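Local coordinates for paraflagellar rod component (Trypanosoma brucei, PDB 2Q0X), which is of unknown function but has an alpha/beta-hydrolase fold and is named as a component of the paraflagellar rod, at residues A[29-34]-A[70-75]; A[93-98]-A[129-134]; A[162-167]-A[177-182]; A[226-231]-A[261-266]. All coordinates share one frame; numbering follows the deposited sequence.

Interaction 1: A[29-34]-A[70-75]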
loop_
_atom_site.group_PDB
_atom_site.type_symbol
_atom_site.label_atom_id
_atom_site.label_comp_id
_atom_site.label_asym_id
_atom_site.label_seq_id
_atom_site.Cartn_x
_atom_site.Cartn_y
_atom_site.Cartn_z
ATOM N N PRO A 29 -4.232 -4.374 5.107
ATOM C CA PRO A 29 -5.583 -4.253 4.600
ATOM C C PRO A 29 -6.031 -5.378 3.687
ATOM O O PRO A 29 -5.276 -5.857 2.827
ATOM C CB PRO A 29 -5.556 -2.948 3.794
ATOM C CG PRO A 29 -4.344 -2.274 4.168
ATOM C CD PRO A 29 -3.362 -3.346 4.521
ATOM N N VAL A 30 -7.281 -5.742 3.874
ATOM C CA VAL A 30 -7.930 -6.796 3.138
ATOM C C VAL A 30 -9.289 -6.257 2.715
ATOM O O VAL A 30 -10.063 -5.792 3.547
ATOM C CB VAL A 30 -8.134 -8.083 4.010
ATOM C CG1 VAL A 30 -8.757 -9.176 3.175
ATOM C CG2 VAL A 30 -6.809 -8.559 4.664
ATOM N N PHE A 31 -9.563 -6.318 1.427
ATOM C CA PHE A 31 -10.846 -5.896 0.877
ATOM C C PHE A 31 -11.597 -7.121 0.352
ATOM O O PHE A 31 -11.135 -7.770 -0.576
ATOM C CB PHE A 31 -10.632 -4.902 -0.269
ATOM C CG PHE A 31 -11.898 -4.311 -0.796
ATOM C CD1 PHE A 31 -12.330 -4.595 -2.071
ATOM C CD2 PHE A 31 -12.652 -3.434 -0.008
ATOM C CE1 PHE A 31 -13.510 -4.033 -2.553
ATOM C CE2 PHE A 31 -13.816 -2.891 -0.476
ATOM C CZ PHE A 31 -14.245 -3.184 -1.751
ATOM N N MET A 32 -12.758 -7.403 0.945
ATOM C CA MET A 32 -13.603 -8.534 0.555
ATOM C C MET A 32 -14.862 -8.069 -0.206
ATOM O O MET A 32 -15.511 -7.112 0.193
ATOM C CB MET A 32 -14.061 -9.284 1.794
ATOM C CG MET A 32 -12.976 -9.478 2.856
ATOM S SD MET A 32 -13.567 -10.429 4.259
ATOM C CE MET A 32 -14.747 -9.334 5.001
ATOM N N MET A 33 -15.213 -8.790 -1.272
ATOM C CA MET A 33 -16.435 -8.521 -2.041
ATOM C C MET A 33 -17.269 -9.786 -2.124
ATOM O O MET A 33 -16.726 -10.873 -2.357
ATOM C CB MET A 33 -16.106 -8.055 -3.460
ATOM C CG MET A 33 -15.310 -6.795 -3.492
ATOM S SD MET A 33 -14.636 -6.461 -5.105
ATOM C CE MET A 33 -16.103 -5.970 -5.950
ATOM N N ASN A 34 -18.574 -9.642 -1.912
ATOM C CA ASN A 34 -19.537 -10.718 -2.166
ATOM C C ASN A 34 -19.308 -11.946 -1.306
ATOM O O ASN A 34 -19.220 -13.066 -1.795
ATOM C CB ASN A 34 -19.527 -11.083 -3.661
ATOM C CG ASN A 34 -19.760 -9.855 -4.546
ATOM O OD1 ASN A 34 -20.677 -9.075 -4.285
ATOM N ND2 ASN A 34 -18.908 -9.660 -5.558
ATOM N N PHE A 70 -14.635 -12.529 -3.733
ATOM C CA PHE A 70 -13.385 -12.028 -4.288
ATOM C C PHE A 70 -12.699 -11.208 -3.196
ATOM O O PHE A 70 -13.262 -10.237 -2.708
ATOM C CB PHE A 70 -13.620 -11.183 -5.558
ATOM C CG PHE A 70 -12.351 -10.902 -6.340
ATOM C CD1 PHE A 70 -11.819 -9.613 -6.407
ATOM C CD2 PHE A 70 -11.671 -11.929 -6.977
ATOM C CE1 PHE A 70 -10.652 -9.345 -7.103
ATOM C CE2 PHE A 70 -10.494 -11.670 -7.664
ATOM C CZ PHE A 70 -9.978 -10.360 -7.717
ATOM N N VAL A 71 -11.511 -11.660 -2.783
ATOM C CA VAL A 71 -10.765 -11.034 -1.706
ATOM C C VAL A 71 -9.401 -10.612 -2.228
ATOM O O VAL A 71 -8.773 -11.363 -2.968
ATOM C CB VAL A 71 -10.553 -11.986 -0.512
ATOM C CG1 VAL A 71 -9.739 -11.296 0.597
ATOM C CG2 VAL A 71 -11.907 -12.497 0.041
ATOM N N GLN A 72 -8.972 -9.412 -1.806
ATOM C CA GLN A 72 -7.711 -8.790 -2.206
ATOM C C GLN A 72 -6.933 -8.341 -0.997
ATOM O O GLN A 72 -7.494 -7.750 -0.089
ATOM C CB GLN A 72 -8.000 -7.566 -3.056
ATOM C CG GLN A 72 -8.642 -7.887 -4.362
ATOM C CD GLN A 72 -9.053 -6.634 -5.113
ATOM O OE1 GLN A 72 -8.222 -5.973 -5.744
ATOM N NE2 GLN A 72 -10.337 -6.286 -5.024
ATOM N N VAL A 73 -5.639 -8.622 -0.995
ATOM C CA VAL A 73 -4.744 -8.208 0.083
ATOM C C VAL A 73 -3.572 -7.536 -0.591
ATOM O O VAL A 73 -3.139 -7.957 -1.668
ATOM C CB VAL A 73 -4.268 -9.421 0.975
ATOM C CG1 VAL A 73 -3.453 -10.438 0.187
ATOM C CG2 VAL A 73 -3.470 -8.958 2.222
ATOM N N GLU A 74 -3.046 -6.491 0.036
ATOM C CA GLU A 74 -1.786 -5.922 -0.426
ATOM C C GLU A 74 -0.621 -6.593 0.274
ATOM O O GLU A 74 -0.560 -6.613 1.496
ATOM C CB GLU A 74 -1.771 -4.404 -0.242
ATOM C CG GLU A 74 -2.595 -3.706 -1.314
ATOM C CD GLU A 74 -2.782 -2.206 -1.066
ATOM O OE1 GLU A 74 -3.194 -1.508 -2.047
ATOM O OE2 GLU A 74 -2.524 -1.753 0.102
ATOM N N VAL A 75 0.285 -7.149 -0.520
ATOM C CA VAL A 75 1.546 -7.732 -0.032
ATOM C C VAL A 75 2.263 -6.738 0.881
ATOM O O VAL A 75 2.555 -5.637 0.452
ATOM C CB VAL A 75 2.516 -8.068 -1.208
ATOM C CG1 VAL A 75 3.741 -8.795 -0.695
ATOM C CG2 VAL A 75 1.866 -8.919 -2.194
HETATM O O HOH W 1 -11.989 -7.896 -3.115
#
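The antiparallel pairing of strands 26-33 and 69-73 in the central mixed sheet brings Phe31 opposite Gln72 and Met33 opposite Phe70 as hydrogen-bonded pairs, with Val30-Val73 and Met32-Val71 as the non-hydrogen-bonded pairs between. The strand axes run 4.8 Å apart at 167°. Phe31 N gives a nearly straight bond to Gln72 O at 2.9 Å, and Met33 N reaches Phe70 O at 2.8 Å; the reverse bonds, Gln72 N to Phe31 O and Phe70 N to Met33 O, complete both pairs. On the face of Phe31 and Gln72, the two side chains lie alongside each other, and the amide nitrogen NE2 of Gln72 comes to the ring edge of Phe31 at CD1, 3.9 Å away, its amide plane 76° from the ring. The same NE2 donates to a water, 3.0 Å away, which in turn donates to both Phe31 O and Phe70 O, so that one solvent molecule ties the amide to two carbonyls already engaged in the sheet. The other end of the amide, OE1, accepts from Leu52 N. Strand 69-73 is here the turning point of the alpha/beta-hydrolase sheet: it is antiparallel to 26-33 but parallel to 40-44 on its other side. On the opposite face, Val30 CG1, anti to its backbone N (chi1 -177°), presses on Val71 CG1 at a tight 3.5 Å, while Val30 CG2 meets Val73 CG2 at 4.2 Å. Back on the face of Phe31 and Gln72, Met33 SD stands at the edge of the Phe70 ring, 4.4 Å from CD1.

Interaction 2: A[93-98]-A[129-134]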
loop_
_atom_site.group_PDB
_atom_site.type_symbol
_atom_site.label_atom_id
_atom_site.label_comp_id
_atom_site.label_asym_id
_atom_site.label_seq_id
_atom_site.Cartn_x
_atom_site.Cartn_y
_atom_site.Cartn_z
ATOM N N ASP A 93 2.423 -14.274 6.235
ATOM C CA ASP A 93 1.353 -13.286 6.423
ATOM C C ASP A 93 0.102 -13.619 5.618
ATOM O O ASP A 93 -1.006 -13.519 6.128
ATOM C CB ASP A 93 1.831 -11.882 6.022
ATOM C CG ASP A 93 2.947 -11.379 6.893
ATOM O OD1 ASP A 93 3.089 -11.866 8.018
ATOM O OD2 ASP A 93 3.695 -10.509 6.433
ATOM N N VAL A 94 0.278 -14.019 4.366
ATOM C CA VAL A 94 -0.845 -14.487 3.542
ATOM C C VAL A 94 -1.529 -15.739 4.117
ATOM O O VAL A 94 -2.768 -15.835 4.093
ATOM C CB VAL A 94 -0.438 -14.674 2.063
ATOM C CG1 VAL A 94 -1.630 -15.184 1.235
ATOM C CG2 VAL A 94 0.077 -13.299 1.468
ATOM N N ASP A 95 -0.734 -16.668 4.665
ATOM C CA ASP A 95 -1.284 -17.879 5.287
ATOM C C ASP A 95 -2.128 -17.584 6.521
ATOM O O ASP A 95 -3.160 -18.210 6.742
ATOM C CB ASP A 95 -0.176 -18.863 5.643
ATOM C CG ASP A 95 -0.663 -20.303 5.637
ATOM O OD1 ASP A 95 -1.475 -20.654 4.740
ATOM O OD2 ASP A 95 -0.248 -21.062 6.542
ATOM N N ASP A 96 -1.678 -16.614 7.310
ATOM C CA ASP A 96 -2.452 -16.072 8.427
ATOM C C ASP A 96 -3.802 -15.493 7.963
ATOM O O ASP A 96 -4.816 -15.640 8.638
ATOM C CB ASP A 96 -1.651 -14.980 9.169
ATOM C CG ASP A 96 -0.339 -15.508 9.794
ATOM O OD1 ASP A 96 -0.219 -16.747 9.988
ATOM O OD2 ASP A 96 0.571 -14.680 10.099
ATOM N N LEU A 97 -3.824 -14.822 6.819
ATOM C CA LEU A 97 -5.091 -14.318 6.277
ATOM C C LEU A 97 -5.997 -15.483 5.850
ATOM O O LEU A 97 -7.189 -15.488 6.152
ATOM C CB LEU A 97 -4.847 -13.356 5.105
ATOM C CG LEU A 97 -6.103 -12.865 4.386
ATOM C CD1 LEU A 97 -7.122 -12.277 5.408
ATOM C CD2 LEU A 97 -5.777 -11.900 3.210
ATOM N N ILE A 98 -5.427 -16.471 5.168
ATOM C CA ILE A 98 -6.182 -17.668 4.803
ATOM C C ILE A 98 -6.857 -18.290 6.035
ATOM O O ILE A 98 -8.051 -18.581 6.009
ATOM C CB ILE A 98 -5.318 -18.700 4.060
ATOM C CG1 ILE A 98 -4.872 -18.133 2.704
ATOM C CG2 ILE A 98 -6.089 -20.025 3.852
ATOM C CD1 ILE A 98 -3.832 -19.027 1.960
ATOM N N SER A 129 1.927 -24.173 3.800
ATOM C CA SER A 129 0.691 -23.695 4.425
ATOM C C SER A 129 0.200 -24.596 5.575
ATOM O O SER A 129 0.297 -25.820 5.502
ATOM C CB SER A 129 -0.429 -23.568 3.401
ATOM O OG SER A 129 -1.611 -23.051 3.992
ATOM N N ALA A 130 -0.335 -23.976 6.623
ATOM C CA ALA A 130 -1.073 -24.703 7.654
ATOM C C ALA A 130 -2.485 -25.040 7.188
ATOM O O ALA A 130 -3.243 -25.620 7.952
ATOM C CB ALA A 130 -1.140 -23.880 8.950
ATOM N N HIS A 131 -2.828 -24.662 5.943
ATOM C CA HIS A 131 -4.197 -24.693 5.440
ATOM C C HIS A 131 -4.315 -25.318 4.057
ATOM O O HIS A 131 -5.284 -25.066 3.343
ATOM C CB HIS A 131 -4.770 -23.267 5.410
ATOM C CG HIS A 131 -4.629 -22.531 6.713
ATOM N ND1 HIS A 131 -3.775 -21.464 6.878
ATOM C CD2 HIS A 131 -5.212 -22.730 7.912
ATOM C CE1 HIS A 131 -3.854 -21.028 8.122
ATOM N NE2 HIS A 131 -4.713 -21.786 8.772
ATOM N N LYS A 132 -3.339 -26.141 3.689
ATOM C CA LYS A 132 -3.260 -26.737 2.357
ATOM C C LYS A 132 -4.532 -27.476 1.900
ATOM O O LYS A 132 -4.796 -27.532 0.695
ATOM C CB LYS A 132 -2.104 -27.752 2.287
ATOM C CG LYS A 132 -0.701 -27.170 2.382
ATOM C CD LYS A 132 0.331 -28.259 2.120
ATOM C CE LYS A 132 1.659 -27.978 2.847
ATOM N NZ LYS A 132 2.675 -29.028 2.519
ATOM N N SER A 133 -5.269 -28.088 2.841
ATOM C CA SER A 133 -6.501 -28.824 2.505
ATOM C C SER A 133 -7.628 -27.918 2.025
ATOM O O SER A 133 -8.531 -28.353 1.320
ATOM C CB SER A 133 -7.004 -29.650 3.699
ATOM O OG SER A 133 -6.060 -30.655 4.062
ATOM N N SER A 134 -7.583 -26.656 2.428
ATOM C CA SER A 134 -8.594 -25.690 2.038
ATOM C C SER A 134 -8.223 -24.880 0.776
ATOM O O SER A 134 -9.054 -24.146 0.230
ATOM C CB SER A 134 -8.913 -24.800 3.244
ATOM O OG SER A 134 -9.434 -25.602 4.307
#
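The backbones of Asp95, on helix 87-104, and Ser129, the first residue to leave helical geometry after helix 119-128, approach to 6.2 Å between CA atoms, and the chain from 129 onward then runs past the helix so that Ile98 lies nearest His131. Asp95 carries the contact. Its CG is anti to the backbone N (chi1 -152°), and the carboxylate meets three donors. OD1 accepts from Ser129 OG at 2.5 Å, met on the syn side but 23° out of the carboxylate plane, and takes a weak bond from His131 ND1 at 3.2 Å, in the plane of the imidazole. OD2 uses its syn lone pair for Ala130 N, 2.9 Å away and nearly straight. Ser129 OG also accepts from His131 N at 2.8 Å, an ST turn that links the hydroxyl gripping Asp95 to the backbone of the histidine. The imidazole and carboxylate planes are 54° apart. Ala130 CB sits over the centre of one face of the His131 ring, and Ile98 CG2 packs against His131 CB at 3.8 Å. Leu125 of helix 119-128 covers Asp95 and Ile98, Leu102 of helix 87-104 touches His131, and Ser134, just before strand 135-143, has a backbone bond to Val110 of strand 110-115.

Interaction 3: A[162-167]-A[177-182]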
loop_
_atom_site.group_PDB
_atom_site.type_symbol
_atom_site.label_atom_id
_atom_site.label_comp_id
_atom_site.label_asym_id
_atom_site.label_seq_id
_atom_site.Cartn_x
_atom_site.Cartn_y
_atom_site.Cartn_z
ATOM N N GLU A 162 24.433 -12.459 -7.260
ATOM C CA GLU A 162 25.567 -11.814 -6.605
ATOM C C GLU A 162 25.215 -10.396 -6.185
ATOM O O GLU A 162 25.467 -10.005 -5.047
ATOM C CB GLU A 162 26.771 -11.801 -7.553
ATOM C CG GLU A 162 28.063 -11.277 -6.959
ATOM C CD GLU A 162 29.205 -11.332 -7.954
ATOM O OE1 GLU A 162 29.000 -11.898 -9.056
ATOM O OE2 GLU A 162 30.307 -10.822 -7.643
ATOM N N HIS A 163 24.617 -9.645 -7.110
ATOM C CA HIS A 163 24.223 -8.249 -6.875
ATOM C C HIS A 163 23.307 -8.114 -5.659
ATOM O O HIS A 163 23.428 -7.151 -4.898
ATOM C CB HIS A 163 23.537 -7.676 -8.125
ATOM C CG HIS A 163 23.226 -6.211 -8.036
ATOM N ND1 HIS A 163 24.172 -5.234 -8.254
ATOM C CD2 HIS A 163 22.069 -5.558 -7.762
ATOM C CE1 HIS A 163 23.618 -4.044 -8.115
ATOM N NE2 HIS A 163 22.342 -4.211 -7.817
ATOM N N VAL A 164 22.400 -9.079 -5.491
ATOM C CA VAL A 164 21.476 -9.117 -4.357
ATOM C C VAL A 164 22.201 -9.398 -3.034
ATOM O O VAL A 164 21.897 -8.783 -2.015
ATOM C CB VAL A 164 20.349 -10.176 -4.582
ATOM C CG1 VAL A 164 19.554 -10.422 -3.309
ATOM C CG2 VAL A 164 19.424 -9.738 -5.705
ATOM N N GLU A 165 23.141 -10.342 -3.058
ATOM C CA GLU A 165 23.998 -10.646 -1.897
ATOM C C GLU A 165 24.746 -9.415 -1.391
ATOM O O GLU A 165 24.870 -9.213 -0.177
ATOM C CB GLU A 165 25.025 -11.724 -2.253
ATOM C CG GLU A 165 24.443 -13.106 -2.404
ATOM C CD GLU A 165 25.437 -14.106 -2.984
ATOM O OE1 GLU A 165 26.669 -13.871 -2.910
ATOM O OE2 GLU A 165 24.970 -15.139 -3.509
ATOM N N LYS A 166 25.249 -8.618 -2.334
ATOM C CA LYS A 166 26.007 -7.409 -2.031
ATOM C C LYS A 166 25.125 -6.357 -1.369
ATOM O O LYS A 166 25.534 -5.749 -0.378
ATOM C CB LYS A 166 26.631 -6.836 -3.308
ATOM N N LEU A 167 23.919 -6.153 -1.910
ATOM C CA LEU A 167 22.968 -5.177 -1.357
ATOM C C LEU A 167 22.487 -5.582 0.035
ATOM O O LEU A 167 22.352 -4.739 0.916
ATOM C CB LEU A 167 21.765 -4.973 -2.282
ATOM C CG LEU A 167 21.985 -4.322 -3.654
ATOM C CD1 LEU A 167 20.712 -4.394 -4.486
ATOM C CD2 LEU A 167 22.446 -2.881 -3.543
ATOM N N LEU A 177 15.139 0.281 -6.388
ATOM C CA LEU A 177 15.824 1.037 -7.446
ATOM C C LEU A 177 17.236 0.519 -7.724
ATOM O O LEU A 177 17.746 0.679 -8.838
ATOM C CB LEU A 177 15.855 2.554 -7.145
ATOM C CG LEU A 177 14.754 3.382 -7.828
ATOM C CD1 LEU A 177 13.382 3.082 -7.267
ATOM C CD2 LEU A 177 15.042 4.870 -7.712
ATOM N N ALA A 178 17.855 -0.102 -6.717
ATOM C CA ALA A 178 19.153 -0.765 -6.887
ATOM C C ALA A 178 19.072 -2.023 -7.776
ATOM O O ALA A 178 20.097 -2.521 -8.224
ATOM C CB ALA A 178 19.756 -1.121 -5.519
ATOM N N MET A 179 17.860 -2.517 -8.025
ATOM C CA MET A 179 17.638 -3.725 -8.841
ATOM C C MET A 179 17.322 -3.462 -10.318
ATOM O O MET A 179 16.986 -4.403 -11.047
ATOM C CB MET A 179 16.473 -4.548 -8.258
ATOM C CG MET A 179 16.772 -5.247 -6.973
ATOM S SD MET A 179 18.191 -6.317 -7.114
ATOM C CE MET A 179 17.944 -7.138 -8.700
ATOM N N LEU A 180 17.432 -2.220 -10.776
ATOM C CA LEU A 180 16.858 -1.870 -12.081
ATOM C C LEU A 180 17.615 -2.439 -13.291
ATOM O O LEU A 180 17.002 -2.702 -14.324
ATOM C CB LEU A 180 16.660 -0.348 -12.231
ATOM C CG LEU A 180 15.240 0.185 -11.937
ATOM C CD1 LEU A 180 15.114 0.628 -10.507
ATOM C CD2 LEU A 180 14.872 1.351 -12.859
ATOM N N LYS A 181 18.921 -2.652 -13.173
ATOM C CA LYS A 181 19.688 -3.169 -14.310
ATOM C C LYS A 181 19.766 -4.700 -14.268
ATOM O O LYS A 181 19.982 -5.344 -15.289
ATOM C CB LYS A 181 21.079 -2.491 -14.398
ATOM C CG LYS A 181 22.267 -3.309 -13.896
ATOM C CD LYS A 181 23.579 -2.535 -13.996
ATOM C CE LYS A 181 23.746 -1.480 -12.892
ATOM N NZ LYS A 181 23.489 -0.074 -13.355
ATOM N N HIS A 182 19.532 -5.275 -13.094
ATOM C CA HIS A 182 19.609 -6.719 -12.898
ATOM C C HIS A 182 18.262 -7.457 -12.901
ATOM O O HIS A 182 18.241 -8.679 -12.974
ATOM C CB HIS A 182 20.393 -7.014 -11.615
ATOM C CG HIS A 182 21.865 -6.773 -11.757
ATOM N ND1 HIS A 182 22.515 -5.735 -11.128
ATOM C CD2 HIS A 182 22.804 -7.417 -12.490
ATOM C CE1 HIS A 182 23.798 -5.764 -11.446
ATOM N NE2 HIS A 182 24.000 -6.776 -12.272
#
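His163, projecting from helix 154-170, fits between the Ala178 carbonyl and the His182 side chain, whose direction crosses that of His163 at about a right angle. His163 CG, anti to the backbone N (chi1 -174°), is carried toward the 177-182 segment. His182 ND1 lies 3.2 Å above the centre of one face of the His163 ring, the two ring planes being inclined at 36°, while His163 CB rests over a face of the His182 ring toward its rim. The opposite face of His182 is met by Lys181 CG. Beside this pair, Ala178 CB is a small bump set against the forked end of Leu167, 3.6 Å from CD1 and 3.8 Å from CD2. The Met179 chain, bent at chi2 and chi3, brings its sulfur to a spot bounded by Val164 CG2 at 3.9 Å, Leu167 CD1 and the edge of the His163 ring at CD2. Leu192 of helix 189-193 packs on both Val164 and Met179. The polar link is His163 NE2 to Ala178 O, 2.8 Å long, with the acceptor 19° out of the imidazole plane. Such a bond implies a proton on NE2 and, with His182 over one face, probably restrains the ring's rotation.

Interaction 4: A[226-231]-A[261-266]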
loop_
_atom_site.group_PDB
_atom_site.type_symbol
_atom_site.label_atom_id
_atom_site.label_comp_id
_atom_site.label_asym_id
_atom_site.label_seq_id
_atom_site.Cartn_x
_atom_site.Cartn_y
_atom_site.Cartn_z
ATOM N N PRO A 226 -5.859 -28.426 -8.811
ATOM C CA PRO A 226 -5.913 -27.900 -10.159
ATOM C C PRO A 226 -5.308 -26.487 -10.328
ATOM O O PRO A 226 -5.456 -25.607 -9.466
ATOM C CB PRO A 226 -7.408 -27.939 -10.486
ATOM C CG PRO A 226 -7.968 -29.012 -9.599
ATOM C CD PRO A 226 -7.197 -28.833 -8.332
ATOM N N LEU A 227 -4.613 -26.317 -11.447
ATOM C CA LEU A 227 -3.798 -25.158 -11.705
ATOM C C LEU A 227 -4.194 -24.557 -13.060
ATOM O O LEU A 227 -4.338 -25.282 -14.042
ATOM C CB LEU A 227 -2.335 -25.585 -11.711
ATOM C CG LEU A 227 -1.311 -24.546 -12.155
ATOM C CD1 LEU A 227 -1.342 -23.405 -11.202
ATOM C CD2 LEU A 227 0.077 -25.226 -12.215
ATOM N N LEU A 228 -4.451 -23.243 -13.075
ATOM C CA LEU A 228 -4.547 -22.477 -14.314
ATOM C C LEU A 228 -3.320 -21.592 -14.370
ATOM O O LEU A 228 -3.092 -20.792 -13.485
ATOM C CB LEU A 228 -5.832 -21.637 -14.351
ATOM C CG LEU A 228 -6.049 -20.644 -15.519
ATOM C CD1 LEU A 228 -6.123 -21.370 -16.873
ATOM C CD2 LEU A 228 -7.323 -19.758 -15.298
ATOM N N LEU A 229 -2.512 -21.792 -15.399
ATOM C CA LEU A 229 -1.421 -20.887 -15.747
ATOM C C LEU A 229 -1.885 -19.943 -16.852
ATOM O O LEU A 229 -2.343 -20.385 -17.913
ATOM C CB LEU A 229 -0.192 -21.681 -16.231
ATOM C CG LEU A 229 0.567 -22.472 -15.160
ATOM C CD1 LEU A 229 1.806 -23.044 -15.792
ATOM C CD2 LEU A 229 0.928 -21.585 -13.953
ATOM N N MET A 230 -1.767 -18.646 -16.581
ATOM C CA MET A 230 -2.157 -17.606 -17.519
ATOM C C MET A 230 -0.904 -16.903 -17.981
ATOM O O MET A 230 -0.278 -16.189 -17.228
ATOM C CB MET A 230 -3.113 -16.620 -16.861
ATOM C CG MET A 230 -4.357 -17.270 -16.275
ATOM S SD MET A 230 -5.350 -16.085 -15.359
ATOM C CE MET A 230 -6.078 -15.157 -16.717
ATOM N N LEU A 231 -0.547 -17.135 -19.237
ATOM C CA LEU A 231 0.693 -16.637 -19.805
ATOM C C LEU A 231 0.430 -15.521 -20.835
ATOM O O LEU A 231 -0.486 -15.619 -21.651
ATOM C CB LEU A 231 1.466 -17.793 -20.441
ATOM C CG LEU A 231 1.803 -18.929 -19.477
ATOM C CD1 LEU A 231 2.402 -20.117 -20.180
ATOM C CD2 LEU A 231 2.741 -18.392 -18.372
ATOM N N THR A 261 -4.171 -26.417 -16.591
ATOM C CA THR A 261 -4.556 -25.741 -17.831
ATOM C C THR A 261 -3.529 -24.650 -18.074
ATOM O O THR A 261 -3.183 -23.914 -17.153
ATOM C CB THR A 261 -5.946 -25.109 -17.707
ATOM O OG1 THR A 261 -6.914 -26.136 -17.455
ATOM C CG2 THR A 261 -6.322 -24.334 -18.979
ATOM N N VAL A 262 -3.015 -24.579 -19.301
ATOM C CA VAL A 262 -2.054 -23.550 -19.674
ATOM C C VAL A 262 -2.669 -22.737 -20.802
ATOM O O VAL A 262 -2.904 -23.259 -21.888
ATOM C CB VAL A 262 -0.693 -24.139 -20.108
ATOM C CG1 VAL A 262 0.271 -23.021 -20.468
ATOM C CG2 VAL A 262 -0.105 -25.042 -18.989
ATOM N N SER A 263 -2.965 -21.465 -20.518
ATOM C CA SER A 263 -3.621 -20.591 -21.503
ATOM C C SER A 263 -2.774 -19.350 -21.756
ATOM O O SER A 263 -2.094 -18.831 -20.844
ATOM C CB SER A 263 -5.013 -20.156 -21.029
ATOM O OG SER A 263 -5.913 -21.247 -20.952
ATOM N N TYR A 264 -2.836 -18.897 -23.001
ATOM C CA TYR A 264 -2.151 -17.709 -23.462
ATOM C C TYR A 264 -3.152 -16.551 -23.661
ATOM O O TYR A 264 -4.278 -16.757 -24.121
ATOM C CB TYR A 264 -1.393 -18.035 -24.754
ATOM C CG TYR A 264 -0.204 -18.935 -24.481
ATOM C CD1 TYR A 264 -0.333 -20.324 -24.475
ATOM C CD2 TYR A 264 1.036 -18.392 -24.176
ATOM C CE1 TYR A 264 0.771 -21.152 -24.196
ATOM C CE2 TYR A 264 2.137 -19.202 -23.900
ATOM C CZ TYR A 264 2.000 -20.576 -23.921
ATOM O OH TYR A 264 3.093 -21.352 -23.630
ATOM N N PHE A 265 -2.732 -15.349 -23.262
ATOM C CA PHE A 265 -3.594 -14.168 -23.281
ATOM C C PHE A 265 -2.975 -13.046 -24.097
ATOM O O PHE A 265 -1.757 -12.839 -24.067
ATOM C CB PHE A 265 -3.912 -13.734 -21.848
ATOM C CG PHE A 265 -4.641 -14.799 -21.086
ATOM C CD1 PHE A 265 -3.952 -15.885 -20.557
ATOM C CD2 PHE A 265 -6.025 -14.775 -20.984
ATOM C CE1 PHE A 265 -4.627 -16.900 -19.911
ATOM C CE2 PHE A 265 -6.698 -15.789 -20.339
ATOM C CZ PHE A 265 -5.992 -16.852 -19.795
ATOM N N ASN A 266 -3.828 -12.317 -24.817
ATOM C CA ASN A 266 -3.385 -11.229 -25.681
ATOM C C ASN A 266 -3.247 -9.917 -24.896
ATOM O O ASN A 266 -3.640 -8.863 -25.368
ATOM C CB ASN A 266 -4.353 -11.068 -26.874
ATOM C CG ASN A 266 -4.474 -12.343 -27.699
ATOM O OD1 ASN A 266 -3.494 -12.828 -28.259
ATOM N ND2 ASN A 266 -5.675 -12.907 -27.753
#
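The Phe265 ring carries the Met230 methyl on one face: CE stands 3.5 Å above its plane, offset toward the rim, and lies 3.5 Å from CZ. At the edge of the same ring, in its plane, is the carbonyl oxygen Leu231 O. The Met230 chain bends at chi3 (74°), which puts CE over the ring, while the sulfur stands obliquely to it in a Met-aromatic contact, and Met230 CB comes to 3.4 Å from Phe265 CE1, so the methionine crosses the ring. His283 of helix 280-299 meets Phe265 edge-to-face. The Tyr264 ring runs beside Leu231, pointing the same way, with Leu231 CD1 approaching it obliquely and reaching 3.7 Å from Tyr264 OH. That CD1 also packs on Val262 CG1 at 3.6 Å, so one leucine methyl serves two residues of the neighbouring strand. Leu228 CD1, on the face shared with Met230, meets Thr261 CG2 at 3.6 Å. Between the two layers of side chains the backbones pair in parallel register, with the axes at 19°. Thr261 N to Leu227 O, Leu229 N to Thr261 O, Ser263 N to Leu229 O (2.9 Å) and Leu231 N to Ser263 O alternate between the strands, and Phe265 N to Leu231 O carries the pattern past Tyr264. Helices 200-209 and 241-254 cover the face of Leu229, Leu231, Val262 and Tyr264, while 280-299 lies against Met230 and Phe265. Strand 227-232, helix 241-254 and strand 260-264 thus form a beta-alpha-beta crossover at the edge of the sheet, as in an alpha/beta-hydrolase fold.

How the interactions relate
Following the chain from the N terminus, the four contacts close in series, with none nested or crossed. Interaction 1 joins strand 26-33 to strand 69-73 across strand 40-44 and helix 57-64 in sequence. Interaction 2 then closes the excursion through strand 110-115 and helix 119-128, tying helix 87-104 to the loop before strand 135-143; it touches interaction 1 where Leu97 CD2 packs on Val73 CB at 3.7 Å. Interaction 3 folds the loop that follows helix 154-170 back onto that same helix, its nearest atoms about 15 Å from interaction 1. Interaction 4 returns to the sheet shared with interaction 1, pairing its last two strands; the centres of interactions 1 and 4 lie about 23 Å apart.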